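Local coordinates for protein (2Z,6E)-hedycaryol synthase (Kitasatospora setae, PDB 4MC3) that catalyses the magnesium-dependent 1,11-cyclisation of (2E,6E)-farnesyl diphosphate, with water, to (2Z,6E)-hedycaryol and diphosphate, at residues 5-10 with 221-226; 166-171 with 236-241; 13-18 with 56-61; 44-49 with 78-83. One frame throughout, in Å; residues are numbered along the deposited sequence.

Reading from the N terminus, the loop ahead of helix 21-35 takes part first in contact 1 (5-10) and then in contact 3 (13-18). Contact 3 closes at 56-61, the final turn of helix 52-59 and the residues after it. Contact 4 opens at 44-49, inside that loop, and closes at 78-83, beyond it, so contacts 3 and 4 cross. Both fall within the much longer loop of contact 1, which closes at 221-226 on helix 204-225. Contact 2 starts at 166-171, before that closure, and ends at 236-241, so contacts 1 and 2 cross. They touch through Asp222 and Val226. Contact 4 joins helices 41-50 and 65-84; contact 2 joins the starts of helices 168-178 and 238-246.

Contact 1 (5-10 with 221-226); sequences EIPDFY and NDVFSV
Val223 and Phe224 meet the 5-10 segment from a helix turn in which Asn221 O takes two bonds from Ser225. Ser225 OG reaches it at 2.9 Å, from 47° above the carbonyl plane, and Ser225 N adds a weak backbone bond. Asn221 and Ser225 belong to the NXXXSXXXE motif and, by similarity, bind the third magnesium ion. Across the contact all is apolar. Ile6 CD1 lies over one face of the Phe224 ring and also meets Val223 CG1 at 3.7 Å. The other branch, Ile6 CG2, anti to the backbone N, touches Phe224 CZ at 3.8 Å. Pro7 CD comes tip to tip with Val223 CG1 at 4.0 Å. The second methyl, Val223 CG2, is 4.1 Å from Phe9 CZ, at the edge of that ring. Phe9 CE2 and Phe224 CE1 touch at 4.0 Å as the two side chains slide past each other. Pro7 CB covers part of one Phe9 face. The N-terminal loop thus lies beside helix 204-225 and also packs on helix 250-282, where Pro7 meets Val254 and Phe9 meets Val261. Val223 reaches Val239 of helix 238-246.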
# COMPACT_ATOMS: atom_id res chain seq x y z
N GLU A 5 20.32 17.17 -2.49
CA GLU A 5 20.79 16.20 -1.51
C GLU A 5 19.60 15.50 -0.84
O GLU A 5 18.82 16.13 -0.14
CB GLU A 5 21.63 16.89 -0.44
CG GLU A 5 22.91 17.50 -0.98
CD GLU A 5 23.64 18.32 0.06
OE1 GLU A 5 23.63 17.95 1.25
OE2 GLU A 5 24.24 19.35 -0.32
N ILE A 6 19.48 14.20 -1.09
CA ILE A 6 18.44 13.38 -0.50
C ILE A 6 18.55 13.43 1.02
O ILE A 6 19.61 13.18 1.55
CB ILE A 6 18.61 11.90 -0.92
CG1 ILE A 6 18.26 11.72 -2.40
CG2 ILE A 6 17.75 10.97 -0.07
CD1 ILE A 6 16.78 11.64 -2.69
N PRO A 7 17.45 13.74 1.72
CA PRO A 7 17.52 13.75 3.18
C PRO A 7 18.02 12.41 3.76
O PRO A 7 17.89 11.36 3.14
CB PRO A 7 16.07 14.02 3.61
CG PRO A 7 15.46 14.71 2.45
CD PRO A 7 16.10 14.10 1.24
N ASP A 8 18.62 12.48 4.95
CA ASP A 8 19.12 11.28 5.62
C ASP A 8 17.98 10.77 6.47
O ASP A 8 17.97 10.95 7.68
CB ASP A 8 20.37 11.58 6.47
CG ASP A 8 21.65 11.43 5.69
OD1 ASP A 8 22.00 10.28 5.34
OD2 ASP A 8 22.32 12.46 5.44
N PHE A 9 17.00 10.15 5.83
CA PHE A 9 15.78 9.78 6.52
C PHE A 9 16.14 8.76 7.55
O PHE A 9 16.88 7.83 7.24
CB PHE A 9 14.78 9.13 5.57
CG PHE A 9 14.22 10.06 4.52
CD1 PHE A 9 13.40 11.12 4.88
CD2 PHE A 9 14.46 9.83 3.17
CE1 PHE A 9 12.85 11.94 3.91
CE2 PHE A 9 13.91 10.66 2.20
CZ PHE A 9 13.09 11.71 2.58
N TYR A 10 15.63 8.94 8.76
CA TYR A 10 15.85 7.99 9.83
C TYR A 10 14.51 7.52 10.40
O TYR A 10 13.60 8.32 10.66
CB TYR A 10 16.71 8.61 10.95
CG TYR A 10 16.80 7.71 12.19
CD1 TYR A 10 17.69 6.63 12.23
CD2 TYR A 10 15.95 7.91 13.29
CE1 TYR A 10 17.75 5.79 13.33
CE2 TYR A 10 16.01 7.07 14.40
CZ TYR A 10 16.89 6.01 14.41
OH TYR A 10 16.97 5.18 15.51
N ASN A 221 8.87 7.84 -0.95
CA ASN A 221 8.80 7.41 -2.37
C ASN A 221 8.84 8.63 -3.31
O ASN A 221 9.58 8.62 -4.27
CB ASN A 221 7.59 6.50 -2.66
CG ASN A 221 7.42 6.13 -4.13
OD1 ASN A 221 6.85 6.90 -4.91
ND2 ASN A 221 7.87 4.93 -4.50
N ASP A 222 8.09 9.69 -2.99
CA ASP A 222 8.03 10.87 -3.84
C ASP A 222 9.42 11.50 -3.97
O ASP A 222 9.83 11.92 -5.05
CB ASP A 222 7.03 11.91 -3.31
CG ASP A 222 5.59 11.58 -3.54
OD1 ASP A 222 5.24 10.50 -4.06
OD2 ASP A 222 4.74 12.45 -3.19
N VAL A 223 10.13 11.59 -2.86
CA VAL A 223 11.47 12.19 -2.87
C VAL A 223 12.44 11.39 -3.73
O VAL A 223 13.21 11.97 -4.52
CB VAL A 223 12.01 12.39 -1.44
CG1 VAL A 223 13.47 12.83 -1.45
CG2 VAL A 223 11.16 13.41 -0.67
N PHE A 224 12.42 10.07 -3.56
CA PHE A 224 13.23 9.17 -4.41
C PHE A 224 12.80 9.08 -5.88
O PHE A 224 13.58 8.64 -6.71
CB PHE A 224 13.35 7.76 -3.80
CG PHE A 224 14.28 7.69 -2.61
CD1 PHE A 224 13.82 7.67 -1.31
CD2 PHE A 224 15.67 7.64 -2.82
CE1 PHE A 224 14.69 7.61 -0.22
CE2 PHE A 224 16.55 7.59 -1.74
CZ PHE A 224 16.06 7.57 -0.44
N SER A 225 11.57 9.49 -6.19
CA SER A 225 10.97 9.41 -7.50
C SER A 225 11.12 10.69 -8.32
O SER A 225 10.93 10.66 -9.53
CB SER A 225 9.46 9.14 -7.36
OG SER A 225 9.22 7.81 -7.04
N VAL A 226 11.44 11.81 -7.67
CA VAL A 226 11.26 13.12 -8.33
C VAL A 226 12.39 13.38 -9.30
O VAL A 226 12.15 13.46 -10.49
CB VAL A 226 11.12 14.26 -7.30
CG1 VAL A 226 12.44 14.61 -6.66
CG2 VAL A 226 10.47 15.48 -7.92

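Contact 2 (166-171 with 236-241); sequences LRLDDY and HNAVTI
Ile241 CD1 makes a CH-pi contact over one face of the Tyr171 ring, 3.9 Å from its centroid and only 3.5 Å from Tyr171 CG. The other branch, Ile241 CG2, meets Leu166 O at 3.6 Å. Leu166 CD1 makes a second CH-pi contact, over one face of the His236 imidazole, 3.9 Å from the ring centroid. The two side chains cross at about a right angle. His236 NE2 is buried here and has no polar partner in the model. Ala238 CB touches both Leu168 CD1 and Tyr171 CE2. At the end of the ring, Tyr171 OH lies beside His236 O and Asn237 CA. A water gives hydrogen bonds to both Leu166 O and Ile241 O. Outward from this core, the Tyr171 hydroxyl hydrogen-bonds to Asp222, which also accepts from Ala238 N. On the far side, Arg167 NE and NH2 grip the Asp169 carboxylate side-on. Asn237 is the N-cap of helix 238-246, its OD1 accepting from Val239 N at 2.9 Å in the carbonyl plane. Tyr171 and Ala238 tie two helix starts to the NXXXSXXXE motif of the class I terpene synthase fold.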
# COMPACT_ATOMS: atom_id res chain seq x y z
N LEU A 166 -1.89 21.68 -8.53
CA LEU A 166 -2.47 20.68 -7.68
C LEU A 166 -2.43 21.16 -6.24
O LEU A 166 -1.50 21.91 -5.83
CB LEU A 166 -1.68 19.38 -7.81
CG LEU A 166 -1.69 18.69 -9.18
CD1 LEU A 166 -0.68 17.55 -9.25
CD2 LEU A 166 -3.10 18.17 -9.45
N ARG A 167 -3.45 20.80 -5.48
CA ARG A 167 -3.50 21.12 -4.07
C ARG A 167 -2.79 20.01 -3.33
O ARG A 167 -3.10 18.83 -3.51
CB ARG A 167 -4.94 21.24 -3.55
CG ARG A 167 -5.76 22.40 -4.10
CD ARG A 167 -7.17 22.38 -3.47
NE ARG A 167 -7.17 22.40 -2.00
CZ ARG A 167 -7.27 23.50 -1.24
NH1 ARG A 167 -7.38 24.70 -1.80
NH2 ARG A 167 -7.25 23.41 0.10
N LEU A 168 -1.91 20.37 -2.40
CA LEU A 168 -1.20 19.34 -1.62
C LEU A 168 -2.11 18.54 -0.74
O LEU A 168 -1.92 17.32 -0.61
CB LEU A 168 -0.10 19.99 -0.77
CG LEU A 168 0.80 19.04 0.01
CD1 LEU A 168 1.64 18.20 -0.96
CD2 LEU A 168 1.71 19.81 1.00
N ASP A 169 -3.07 19.18 -0.09
CA ASP A 169 -3.93 18.46 0.84
C ASP A 169 -4.77 17.40 0.10
O ASP A 169 -4.83 16.24 0.55
CB ASP A 169 -4.81 19.37 1.72
CG ASP A 169 -5.65 20.37 0.95
OD1 ASP A 169 -5.67 20.44 -0.29
OD2 ASP A 169 -6.34 21.15 1.64
N ASP A 170 -5.31 17.76 -1.04
CA ASP A 170 -6.09 16.79 -1.80
C ASP A 170 -5.18 15.69 -2.34
O ASP A 170 -5.57 14.49 -2.42
CB ASP A 170 -6.79 17.46 -2.98
CG ASP A 170 -7.92 18.39 -2.54
OD1 ASP A 170 -8.38 18.35 -1.39
OD2 ASP A 170 -8.32 19.23 -3.36
N TYR A 171 -3.97 16.06 -2.77
CA TYR A 171 -2.97 15.07 -3.19
C TYR A 171 -2.73 14.06 -2.09
O TYR A 171 -2.75 12.83 -2.33
CB TYR A 171 -1.66 15.71 -3.66
CG TYR A 171 -0.52 14.71 -3.87
CD1 TYR A 171 -0.50 13.86 -4.94
CD2 TYR A 171 0.50 14.60 -2.94
CE1 TYR A 171 0.53 12.96 -5.12
CE2 TYR A 171 1.53 13.71 -3.11
CZ TYR A 171 1.55 12.89 -4.22
OH TYR A 171 2.55 11.96 -4.40
N HIS A 236 2.35 14.41 -10.12
CA HIS A 236 1.65 13.99 -8.90
C HIS A 236 2.68 13.50 -7.92
O HIS A 236 2.86 12.28 -7.71
CB HIS A 236 0.55 12.96 -9.18
CG HIS A 236 -0.59 13.52 -9.97
ND1 HIS A 236 -0.55 13.62 -11.34
CD2 HIS A 236 -1.77 14.05 -9.58
CE1 HIS A 236 -1.67 14.18 -11.77
NE2 HIS A 236 -2.43 14.44 -10.72
N ASN A 237 3.31 14.47 -7.27
CA ASN A 237 4.48 14.26 -6.42
C ASN A 237 4.51 15.45 -5.51
O ASN A 237 4.44 16.59 -5.96
CB ASN A 237 5.73 14.16 -7.28
CG ASN A 237 6.99 13.86 -6.50
OD1 ASN A 237 7.41 14.63 -5.65
ND2 ASN A 237 7.63 12.73 -6.84
N ALA A 238 4.65 15.20 -4.22
CA ALA A 238 4.58 16.28 -3.24
C ALA A 238 5.70 17.30 -3.46
O ALA A 238 5.53 18.48 -3.21
CB ALA A 238 4.66 15.72 -1.83
N VAL A 239 6.87 16.84 -3.87
CA VAL A 239 7.99 17.74 -4.11
C VAL A 239 7.62 18.75 -5.18
O VAL A 239 7.74 19.98 -5.01
CB VAL A 239 9.26 16.99 -4.49
CG1 VAL A 239 10.36 18.01 -4.80
CG2 VAL A 239 9.70 16.06 -3.39
N THR A 240 7.16 18.23 -6.29
CA THR A 240 6.75 19.05 -7.43
C THR A 240 5.62 19.99 -7.07
O THR A 240 5.61 21.13 -7.50
CB THR A 240 6.34 18.12 -8.60
OG1 THR A 240 7.45 17.26 -8.85
CG2 THR A 240 5.99 18.90 -9.84
N ILE A 241 4.63 19.50 -6.34
CA ILE A 241 3.47 20.28 -5.97
C ILE A 241 3.89 21.51 -5.15
O ILE A 241 3.39 22.62 -5.39
CB ILE A 241 2.44 19.42 -5.24
CG1 ILE A 241 1.76 18.46 -6.25
CG2 ILE A 241 1.41 20.27 -4.53
CD1 ILE A 241 1.00 17.30 -5.61
O HOH W 1 1.21 23.01 -7.07

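Contact 3 (13-18 with 56-61); sequences FPLECN and GAYVWP
Ala57 is the first residue of the 56-61 segment to meet the N-terminal loop. Its carbonyl oxygen accepts Asn18 N at 3.0 Å, with the donor 36° above the carbonyl plane. Its methyl, Ala57 CB, touches Cys17 SG at 3.7 Å. Cys17 SG, anti to its backbone N (chi1 -164°), also makes a sulfur-aromatic contact over one face of the Tyr58 ring, 4.1 Å from the centroid and offset toward the rim. Glu16 O approaches the same ring at its edge, 3.4 Å from Tyr58 CD2. Leu15 CD1 comes to Tyr58 CE2 at 3.8 Å. A water sits between Glu16 O and Tyr58 O. In this all-helical class I terpene synthase fold, the extended loop before helix 21-35 runs across the final turn of helix 52-59. Trp60 is the first residue to leave helical angles, and its carbonyl oxygen takes a nearly straight bond from Asn18 ND2 at 2.8 Å. The bond lies in the plane of both amides. Asn18 ND2 also reaches Ala63 O, and Asn18 OD1 accepts from His20 N. An alanine here would probably leave Trp60 O and Ala63 O without this donor and His20 N without its acceptor. Pro61 CB packs on Glu16 CB at 3.6 Å, their side chains crossing at about a right angle. The Glu16 carboxylate pairs with Arg62, and Pro61 O takes a CA-H...O contact from Asn18 CA.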
# COMPACT_ATOMS: atom_id res chain seq x y z
N PHE A 13 12.42 2.07 13.88
CA PHE A 13 11.88 0.73 13.97
C PHE A 13 12.86 -0.26 13.32
O PHE A 13 13.47 0.06 12.29
CB PHE A 13 10.50 0.68 13.28
CG PHE A 13 9.55 1.76 13.74
CD1 PHE A 13 9.14 1.86 15.07
CD2 PHE A 13 9.10 2.73 12.84
CE1 PHE A 13 8.30 2.90 15.50
CE2 PHE A 13 8.26 3.75 13.26
CZ PHE A 13 7.86 3.84 14.59
N PRO A 14 13.00 -1.47 13.91
CA PRO A 14 13.89 -2.42 13.29
C PRO A 14 13.50 -2.76 11.84
O PRO A 14 12.30 -2.73 11.49
CB PRO A 14 13.82 -3.65 14.21
CG PRO A 14 13.38 -3.11 15.53
CD PRO A 14 12.46 -1.95 15.19
N LEU A 15 14.52 -3.05 11.05
CA LEU A 15 14.34 -3.51 9.69
C LEU A 15 14.11 -5.01 9.71
O LEU A 15 14.98 -5.76 10.06
CB LEU A 15 15.53 -3.17 8.78
CG LEU A 15 15.46 -3.68 7.36
CD1 LEU A 15 14.35 -2.93 6.65
CD2 LEU A 15 16.77 -3.47 6.62
N GLU A 16 12.91 -5.44 9.30
CA GLU A 16 12.47 -6.85 9.27
C GLU A 16 12.17 -7.30 7.83
O GLU A 16 11.68 -6.52 7.02
CB GLU A 16 11.19 -7.04 10.10
CG GLU A 16 11.29 -6.60 11.52
CD GLU A 16 10.01 -6.77 12.31
OE1 GLU A 16 9.10 -7.56 11.95
OE2 GLU A 16 9.94 -6.19 13.38
N CYS A 17 12.48 -8.55 7.51
CA CYS A 17 12.27 -9.09 6.19
C CYS A 17 11.79 -10.53 6.37
O CYS A 17 12.18 -11.22 7.29
CB CYS A 17 13.52 -9.02 5.32
SG CYS A 17 13.23 -9.24 3.54
N ASN A 18 10.87 -10.97 5.51
CA ASN A 18 10.34 -12.29 5.70
C ASN A 18 11.32 -13.42 5.33
O ASN A 18 11.87 -13.41 4.24
CB ASN A 18 9.09 -12.43 4.82
CG ASN A 18 8.23 -13.57 5.26
OD1 ASN A 18 8.67 -14.72 5.22
ND2 ASN A 18 7.02 -13.29 5.75
N GLY A 56 7.16 -7.61 -1.20
CA GLY A 56 6.26 -8.32 -0.28
C GLY A 56 6.93 -8.78 0.98
O GLY A 56 6.32 -8.80 2.07
N ALA A 57 8.20 -9.21 0.85
CA ALA A 57 8.93 -9.71 2.01
C ALA A 57 9.15 -8.56 3.01
O ALA A 57 9.22 -8.80 4.22
CB ALA A 57 10.26 -10.31 1.61
N TYR A 58 9.18 -7.33 2.52
CA TYR A 58 9.26 -6.16 3.41
C TYR A 58 7.88 -5.64 3.89
O TYR A 58 7.76 -5.02 4.95
CB TYR A 58 9.97 -4.98 2.76
CG TYR A 58 11.49 -5.11 2.69
CD1 TYR A 58 12.15 -5.14 1.50
CD2 TYR A 58 12.23 -5.26 3.86
CE1 TYR A 58 13.57 -5.22 1.46
CE2 TYR A 58 13.61 -5.38 3.84
CZ TYR A 58 14.28 -5.35 2.63
OH TYR A 58 15.65 -5.47 2.62
N VAL A 59 6.85 -5.90 3.10
CA VAL A 59 5.49 -5.54 3.54
C VAL A 59 4.96 -6.41 4.67
O VAL A 59 4.32 -5.94 5.60
CB VAL A 59 4.48 -5.55 2.34
CG1 VAL A 59 3.08 -5.25 2.87
CG2 VAL A 59 4.89 -4.54 1.27
N TRP A 60 5.19 -7.74 4.54
CA TRP A 60 4.70 -8.74 5.44
C TRP A 60 5.83 -9.55 6.04
O TRP A 60 5.86 -10.77 5.90
CB TRP A 60 3.69 -9.69 4.75
CG TRP A 60 2.54 -8.99 4.12
CD1 TRP A 60 1.47 -8.40 4.74
CD2 TRP A 60 2.32 -8.83 2.72
NE1 TRP A 60 0.63 -7.85 3.79
CE2 TRP A 60 1.14 -8.09 2.55
CE3 TRP A 60 3.04 -9.21 1.57
CZ2 TRP A 60 0.64 -7.80 1.30
CZ3 TRP A 60 2.57 -8.88 0.34
CH2 TRP A 60 1.37 -8.16 0.20
N PRO A 61 6.75 -8.88 6.77
CA PRO A 61 7.91 -9.63 7.32
C PRO A 61 7.59 -10.73 8.28
O PRO A 61 8.39 -11.65 8.42
CB PRO A 61 8.76 -8.53 7.98
CG PRO A 61 7.74 -7.44 8.31
CD PRO A 61 6.82 -7.46 7.09
O HOH W 2 9.74 -4.40 6.61

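Contact 4 (44-49 with 78-83); sequences RDRMRR and TFRIDD
Asp83, the second aspartate of the DDXXXE motif on helix 65-84, meets Arg46 of helix 41-50. The axes of the two short segments pass 10.8 Å apart, at 123° between their N-to-C directions. Arg46 NE makes a salt bridge to Asp83 OD1 at 3.1 Å. The bonds to the other oxygen, from Arg46 NE and Arg46 NH2 to Asp83 OD2, are both weak. The guanidinium and carboxylate planes differ by 21°. Arg80 NH1 also pairs with Asp83 OD2, at 3.4 Å, and comes 4.0 Å from Arg46 NH2, edge to edge with the two guanidiniums nearly coplanar. A water accepts from both, weakly from Arg46. Nearer the backbone, Arg46 CB touches Phe79 CZ at the ring edge, at 3.7 Å. Met47 CG is anti to the backbone N (chi1 -174°), and the bent chain brings Met47 SD to Phe79 CD1 at 3.5 Å, an oblique Met-aromatic contact. An alanine at Arg46 would probably leave Asp83 with Arg80 alone of this pair and freer to turn. Sharing one carboxylate likely lets two cations lie close. It would place positive charge beside Asp83, whose neighbour in sequence, Asp82, probably binds magnesium, as in relatives.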
# COMPACT_ATOMS: atom_id res chain seq x y z
N ARG A 44 8.04 -10.43 -18.73
CA ARG A 44 8.73 -11.24 -17.73
C ARG A 44 9.95 -10.48 -17.18
O ARG A 44 10.19 -10.46 -16.00
CB ARG A 44 9.14 -12.56 -18.40
CG ARG A 44 9.51 -13.72 -17.50
CD ARG A 44 9.64 -15.01 -18.31
NE ARG A 44 8.37 -15.34 -18.97
CZ ARG A 44 8.17 -15.51 -20.29
NH1 ARG A 44 9.16 -15.43 -21.19
NH2 ARG A 44 6.95 -15.80 -20.74
N ASP A 45 10.72 -9.83 -18.05
CA ASP A 45 11.88 -9.05 -17.57
C ASP A 45 11.48 -7.83 -16.71
O ASP A 45 12.14 -7.52 -15.70
CB ASP A 45 12.77 -8.59 -18.74
CG ASP A 45 14.12 -8.09 -18.26
OD1 ASP A 45 14.86 -8.89 -17.63
OD2 ASP A 45 14.44 -6.90 -18.49
N ARG A 46 10.43 -7.12 -17.13
CA ARG A 46 9.91 -5.99 -16.32
C ARG A 46 9.48 -6.53 -14.95
O ARG A 46 9.85 -5.96 -13.93
CB ARG A 46 8.73 -5.26 -17.01
CG ARG A 46 9.11 -4.54 -18.32
CD ARG A 46 8.04 -3.58 -18.84
NE ARG A 46 6.86 -4.28 -19.36
CZ ARG A 46 6.65 -4.64 -20.63
NH1 ARG A 46 7.54 -4.38 -21.59
NH2 ARG A 46 5.52 -5.27 -20.95
N MET A 47 8.74 -7.63 -14.94
CA MET A 47 8.30 -8.27 -13.68
C MET A 47 9.50 -8.66 -12.83
O MET A 47 9.55 -8.34 -11.66
CB MET A 47 7.38 -9.47 -13.93
CG MET A 47 6.79 -10.06 -12.63
SD MET A 47 5.62 -9.01 -11.74
CE MET A 47 4.08 -9.34 -12.67
N ARG A 48 10.49 -9.33 -13.42
CA ARG A 48 11.70 -9.68 -12.68
C ARG A 48 12.34 -8.46 -12.05
O ARG A 48 12.77 -8.52 -10.90
CB ARG A 48 12.76 -10.35 -13.57
CG ARG A 48 12.53 -11.81 -13.86
CD ARG A 48 13.71 -12.39 -14.64
NE ARG A 48 13.25 -13.36 -15.62
CZ ARG A 48 13.25 -13.19 -16.94
NH1 ARG A 48 13.71 -12.07 -17.51
NH2 ARG A 48 12.78 -14.15 -17.71
N ARG A 49 12.42 -7.38 -12.82
CA ARG A 49 13.09 -6.17 -12.40
C ARG A 49 12.30 -5.32 -11.39
O ARG A 49 12.89 -4.48 -10.72
CB ARG A 49 13.47 -5.33 -13.63
CG ARG A 49 14.65 -5.91 -14.39
CD ARG A 49 14.73 -5.45 -15.84
NE ARG A 49 14.78 -3.99 -15.97
CZ ARG A 49 14.05 -3.25 -16.80
NH1 ARG A 49 13.18 -3.81 -17.64
NH2 ARG A 49 14.20 -1.93 -16.82
N THR A 78 -0.89 -6.29 -9.33
CA THR A 78 -0.94 -4.83 -9.39
C THR A 78 0.18 -4.23 -10.24
O THR A 78 -0.05 -3.24 -10.94
CB THR A 78 -1.08 -4.18 -7.99
OG1 THR A 78 0.05 -4.46 -7.22
CG2 THR A 78 -2.26 -4.71 -7.29
N PHE A 79 1.36 -4.88 -10.24
CA PHE A 79 2.41 -4.48 -11.15
C PHE A 79 1.97 -4.58 -12.58
O PHE A 79 2.20 -3.65 -13.39
CB PHE A 79 3.72 -5.27 -10.99
CG PHE A 79 4.67 -5.01 -12.15
CD1 PHE A 79 4.81 -5.92 -13.19
CD2 PHE A 79 5.27 -3.75 -12.28
CE1 PHE A 79 5.62 -5.64 -14.27
CE2 PHE A 79 6.07 -3.47 -13.37
CZ PHE A 79 6.24 -4.42 -14.37
N ARG A 80 1.32 -5.69 -12.92
CA ARG A 80 0.86 -5.90 -14.30
C ARG A 80 -0.24 -4.91 -14.67
O ARG A 80 -0.20 -4.34 -15.76
CB ARG A 80 0.40 -7.32 -14.51
CG ARG A 80 -0.06 -7.65 -15.93
CD ARG A 80 1.00 -7.36 -16.99
NE ARG A 80 0.57 -7.95 -18.25
CZ ARG A 80 1.17 -7.79 -19.43
NH1 ARG A 80 2.28 -7.05 -19.55
NH2 ARG A 80 0.66 -8.37 -20.49
N ILE A 81 -1.17 -4.62 -13.74
CA ILE A 81 -2.22 -3.62 -14.00
C ILE A 81 -1.54 -2.28 -14.27
O ILE A 81 -1.90 -1.59 -15.24
CB ILE A 81 -3.16 -3.50 -12.78
CG1 ILE A 81 -4.06 -4.73 -12.70
CG2 ILE A 81 -3.98 -2.21 -12.87
CD1 ILE A 81 -4.81 -4.87 -11.40
N ASP A 82 -0.55 -1.92 -13.47
CA ASP A 82 0.13 -0.63 -13.59
C ASP A 82 0.90 -0.53 -14.88
O ASP A 82 0.89 0.52 -15.52
CB ASP A 82 1.07 -0.41 -12.41
CG ASP A 82 1.68 0.97 -12.41
OD1 ASP A 82 0.99 1.95 -12.00
OD2 ASP A 82 2.86 1.08 -12.83
N ASP A 83 1.55 -1.62 -15.28
CA ASP A 83 2.30 -1.70 -16.52
C ASP A 83 1.41 -1.47 -17.75
O ASP A 83 1.82 -0.80 -18.70
CB ASP A 83 2.95 -3.09 -16.63
CG ASP A 83 3.91 -3.19 -17.80
OD1 ASP A 83 4.91 -2.45 -17.79
OD2 ASP A 83 3.66 -4.00 -18.72
O HOH W 3 3.83 -7.06 -22.44